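Local coordinates for cyclase (Streptomyces sp. R1128, PDB 3TFZ), which acts as an aromatase/cyclase of the R1128 polyketide pathway, cyclising and aromatising a nascent polyketide chain within a helix-grip fold of the Bet v1-like superfamily, at the interface of chains A and B. Sequence-based numbering; all coordinates share one arbitrary frame. Chains: chain A/B, Cyclase.

The interface of chains A and B. Residues chain A 8-10, 97, 109; chain B 9-12, 107.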
ATOM      1  N   GLU A   8      -2.099   0.726  -6.321  1.00 14.54           N
ATOM      2  CA  GLU A   8      -2.660   0.936  -4.989  1.00 14.49           C
ATOM      3  C   GLU A   8      -1.544   1.093  -4.025  1.00 13.52           C
ATOM      4  O   GLU A   8      -0.633   0.301  -4.015  1.00 13.14           O
ATOM      5  CB  GLU A   8      -3.589  -0.205  -4.545  1.00 13.31           C
ATOM      6  CG  GLU A   8      -4.579  -0.513  -5.514  1.00 18.57           C
ATOM      7  CD  GLU A   8      -5.688  -1.400  -4.979  1.00 25.97           C
ATOM      8  OE1 GLU A   8      -5.784  -1.538  -3.765  1.00 23.80           O
ATOM      9  OE2 GLU A   8      -6.417  -2.029  -5.792  1.00 27.92           O
ATOM     10  N   HIS A   9      -1.625   2.092  -3.183  1.00 13.25           N
ATOM     11  CA  HIS A   9      -0.536   2.321  -2.207  1.00 16.22           C
ATOM     12  C   HIS A   9      -1.216   2.516  -0.855  1.00 14.31           C
ATOM     13  O   HIS A   9      -2.370   2.923  -0.851  1.00 15.92           O
ATOM     14  CB  HIS A   9       0.339   3.532  -2.522  1.00 15.86           C
ATOM     15  CG  HIS A   9       1.154   3.396  -3.775  1.00 24.90           C
ATOM     16  ND1 HIS A   9       0.606   3.492  -5.047  1.00 29.41           N
ATOM     17  CD2 HIS A   9       2.481   3.207  -3.961  1.00 26.22           C
ATOM     18  CE1 HIS A   9       1.558   3.376  -5.956  1.00 27.94           C
ATOM     19  NE2 HIS A   9       2.703   3.204  -5.321  1.00 30.35           N
ATOM     20  N   THR A  10      -0.497   2.275   0.246  1.00 13.34           N
ATOM     21  CA  THR A  10      -1.109   2.406   1.554  1.00 13.68           C
ATOM     22  C   THR A  10      -0.079   2.829   2.584  1.00 14.12           C
ATOM     23  O   THR A  10       1.123   2.622   2.367  1.00 14.61           O
ATOM     24  CB  THR A  10      -1.918   1.076   1.975  1.00 13.85           C
ATOM     25  OG1 THR A  10      -2.737   1.312   3.087  1.00 13.29           O
ATOM     26  CG2 THR A  10      -1.015  -0.204   2.204  1.00 13.23           C
ATOM     27  N   ARG A  97      -9.455   5.642   0.469  1.00 15.33           N
ATOM     28  CA  ARG A  97     -10.193   4.797   1.361  1.00 15.27           C
ATOM     29  C   ARG A  97      -9.449   4.757   2.723  1.00 18.32           C
ATOM     30  O   ARG A  97      -8.311   4.370   2.778  1.00 20.11           O
ATOM     31  CB  ARG A  97     -10.242   3.377   0.822  1.00 15.27           C
ATOM     32  CG  ARG A  97     -10.738   3.212  -0.684  1.00 14.86           C
ATOM     33  CD  ARG A  97     -10.231   1.855  -1.246  1.00 18.11           C
ATOM     34  NE  ARG A  97     -10.730   1.636  -2.601  1.00 19.32           N
ATOM     35  CZ  ARG A  97     -10.465   0.592  -3.371  1.00 17.56           C
ATOM     36  NH1 ARG A  97      -9.700  -0.388  -2.931  1.00 15.80           N
ATOM     37  NH2 ARG A  97     -10.996   0.507  -4.586  1.00 14.73           N
ATOM     38  N   VAL A 109      -5.602   4.226   2.196  1.00 13.06           N
ATOM     39  CA  VAL A 109      -5.397   3.786   0.861  1.00 13.46           C
ATOM     40  C   VAL A 109      -5.737   4.845  -0.229  1.00 13.69           C
ATOM     41  O   VAL A 109      -6.750   5.537  -0.176  1.00 12.73           O
ATOM     42  CB  VAL A 109      -6.213   2.482   0.589  1.00 12.70           C
ATOM     43  CG1 VAL A 109      -5.928   1.926  -0.866  1.00 13.52           C
ATOM     44  CG2 VAL A 109      -5.837   1.419   1.629  1.00 13.05           C
TER
ATOM     45  N   HIS B   9       2.300  -2.883   1.584  1.00 17.51           N
ATOM     46  CA  HIS B   9       1.749  -3.090   0.253  1.00 18.06           C
ATOM     47  C   HIS B   9       0.253  -3.505   0.407  1.00 17.43           C
ATOM     48  O   HIS B   9      -0.171  -4.015   1.478  1.00 13.63           O
ATOM     49  CB  HIS B   9       2.555  -4.185  -0.477  1.00 19.34           C
ATOM     50  CG  HIS B   9       3.905  -3.703  -0.900  1.00 23.80           C
ATOM     51  ND1 HIS B   9       4.961  -3.537  -0.014  1.00 23.14           N
ATOM     52  CD2 HIS B   9       4.356  -3.286  -2.091  1.00 25.25           C
ATOM     53  CE1 HIS B   9       6.008  -3.082  -0.661  1.00 24.10           C
ATOM     54  NE2 HIS B   9       5.678  -2.922  -1.921  1.00 24.29           N
ATOM     55  N   THR B  10      -0.537  -3.206  -0.636  1.00 15.43           N
ATOM     56  CA  THR B  10      -1.935  -3.594  -0.605  1.00 14.44           C
ATOM     57  C   THR B  10      -2.464  -4.014  -1.983  1.00 16.06           C
ATOM     58  O   THR B  10      -1.963  -3.582  -3.047  1.00 17.50           O
ATOM     59  CB  THR B  10      -2.850  -2.424  -0.035  1.00 15.20           C
ATOM     60  OG1 THR B  10      -4.120  -2.957   0.356  1.00  9.93           O
ATOM     61  CG2 THR B  10      -3.030  -1.227  -0.999  1.00  7.59           C
ATOM     62  N   VAL B  11      -3.581  -4.745  -1.984  1.00 16.67           N
ATOM     63  CA  VAL B  11      -4.219  -5.131  -3.264  1.00 16.87           C
ATOM     64  C   VAL B  11      -5.689  -5.226  -2.887  1.00 18.15           C
ATOM     65  O   VAL B  11      -6.019  -5.412  -1.724  1.00 15.77           O
ATOM     66  CB  VAL B  11      -3.498  -6.529  -3.664  1.00 19.29           C
ATOM     67  CG1 VAL B  11      -4.197  -7.770  -3.225  1.00 17.11           C
ATOM     68  CG2 VAL B  11      -2.592  -6.540  -4.905  1.00 10.80           C
ATOM     69  N   THR B  12      -6.569  -5.116  -3.898  1.00 20.89           N
ATOM     70  CA  THR B  12      -8.025  -5.317  -3.774  1.00 19.33           C
ATOM     71  C   THR B  12      -8.408  -6.644  -4.327  1.00 19.43           C
ATOM     72  O   THR B  12      -8.121  -6.958  -5.450  1.00 18.12           O
ATOM     73  CB  THR B  12      -8.861  -4.159  -4.376  1.00 21.07           C
ATOM     74  OG1 THR B  12      -8.515  -2.941  -3.660  1.00 20.58           O
ATOM     75  CG2 THR B  12     -10.451  -4.402  -4.234  1.00 16.12           C
ATOM     76  N   GLN B 107      -9.943  -5.211   0.944  1.00 15.26           N
ATOM     77  CA  GLN B 107      -8.675  -4.541   0.919  1.00 13.99           C
ATOM     78  C   GLN B 107      -7.650  -5.383   1.679  1.00 13.89           C
ATOM     79  O   GLN B 107      -7.771  -5.512   2.881  1.00 14.50           O
ATOM     80  CB  GLN B 107      -8.727  -3.147   1.588  1.00 14.32           C
ATOM     81  CG  GLN B 107      -7.497  -2.335   1.259  1.00 10.71           C
ATOM     82  CD  GLN B 107      -7.574  -1.744  -0.146  1.00 17.55           C
ATOM     83  OE1 GLN B 107      -8.557  -1.115  -0.494  1.00 17.86           O
ATOM     84  NE2 GLN B 107      -6.528  -1.945  -0.957  1.00 12.81           N
TER
HETATM   85  O   HOH W   1       0.772  -1.539  -2.751  1.00 17.41           O
HETATM   86  O   HOH W   2      -5.683  -4.469  -6.725  1.00 27.28           O
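A:Glu8 lays its carboxylate against B:Thr12 and B:Gln107, where strand 5-13 of chain B meets strands 5-13, 91-100 and 105-116 of chain A, with B:Gln107 of strand 105-116 reaching in. The interface is two-fold symmetric; whether this dimer is the working form the structure alone does not show. Oxygen OE1 of A:Glu8 accepts a hydrogen bond from the amide NE2 of B:Gln107 at 2.9 Å, nearly along its own C-O bond. Hydroxyl OG1 of B:Thr12 sits between OE1 and OE2 of A:Glu8, 3.1 Å from each, and would share its one hydrogen between them; OE2 is met on its syn lone pair. About at right angles to the carboxylate as seen from that hydroxyl, A:Arg97 gives NH1, in the guanidinium plane, to OG1 of B:Thr12, which accepts here. The same NH1 of A:Arg97 bonds OE1 of B:Gln107 at 2.8 Å, landing on a carbonyl lone pair. The B:Gln107 chain leaves with CG anti to the backbone N (chi1 -166°), bends at chi2 and runs past A:Glu8 in the opposite direction, its amide tilted 67° from the carboxylate. Its other N-H makes a hydrogen bond from NE2 of B:Gln107 to OG1 of B:Thr10 at 2.9 Å, which fixes the amide's flip. An alanine here would probably leave A:Arg97 NH1 and A:Glu8 OE1 each short of a partner and set the B:Thr10 hydroxyl free to turn. Among apolar contacts, methyl CG2 of A:Thr10 rests on CB of B:Thr10 at 3.6 Å, the side chains at about a right angle. CB of A:Glu8 packs on CG2 of B:Thr10 at 3.7 Å, and CG2 of A:Val109 meets CD of B:Gln107 tip to tip at 4.0 Å. Water 1 links the carbonyl O of A:Glu8 to the B:Thr10 N, while water 2 joins OE2 of A:Glu8 to the B:Thr12 N.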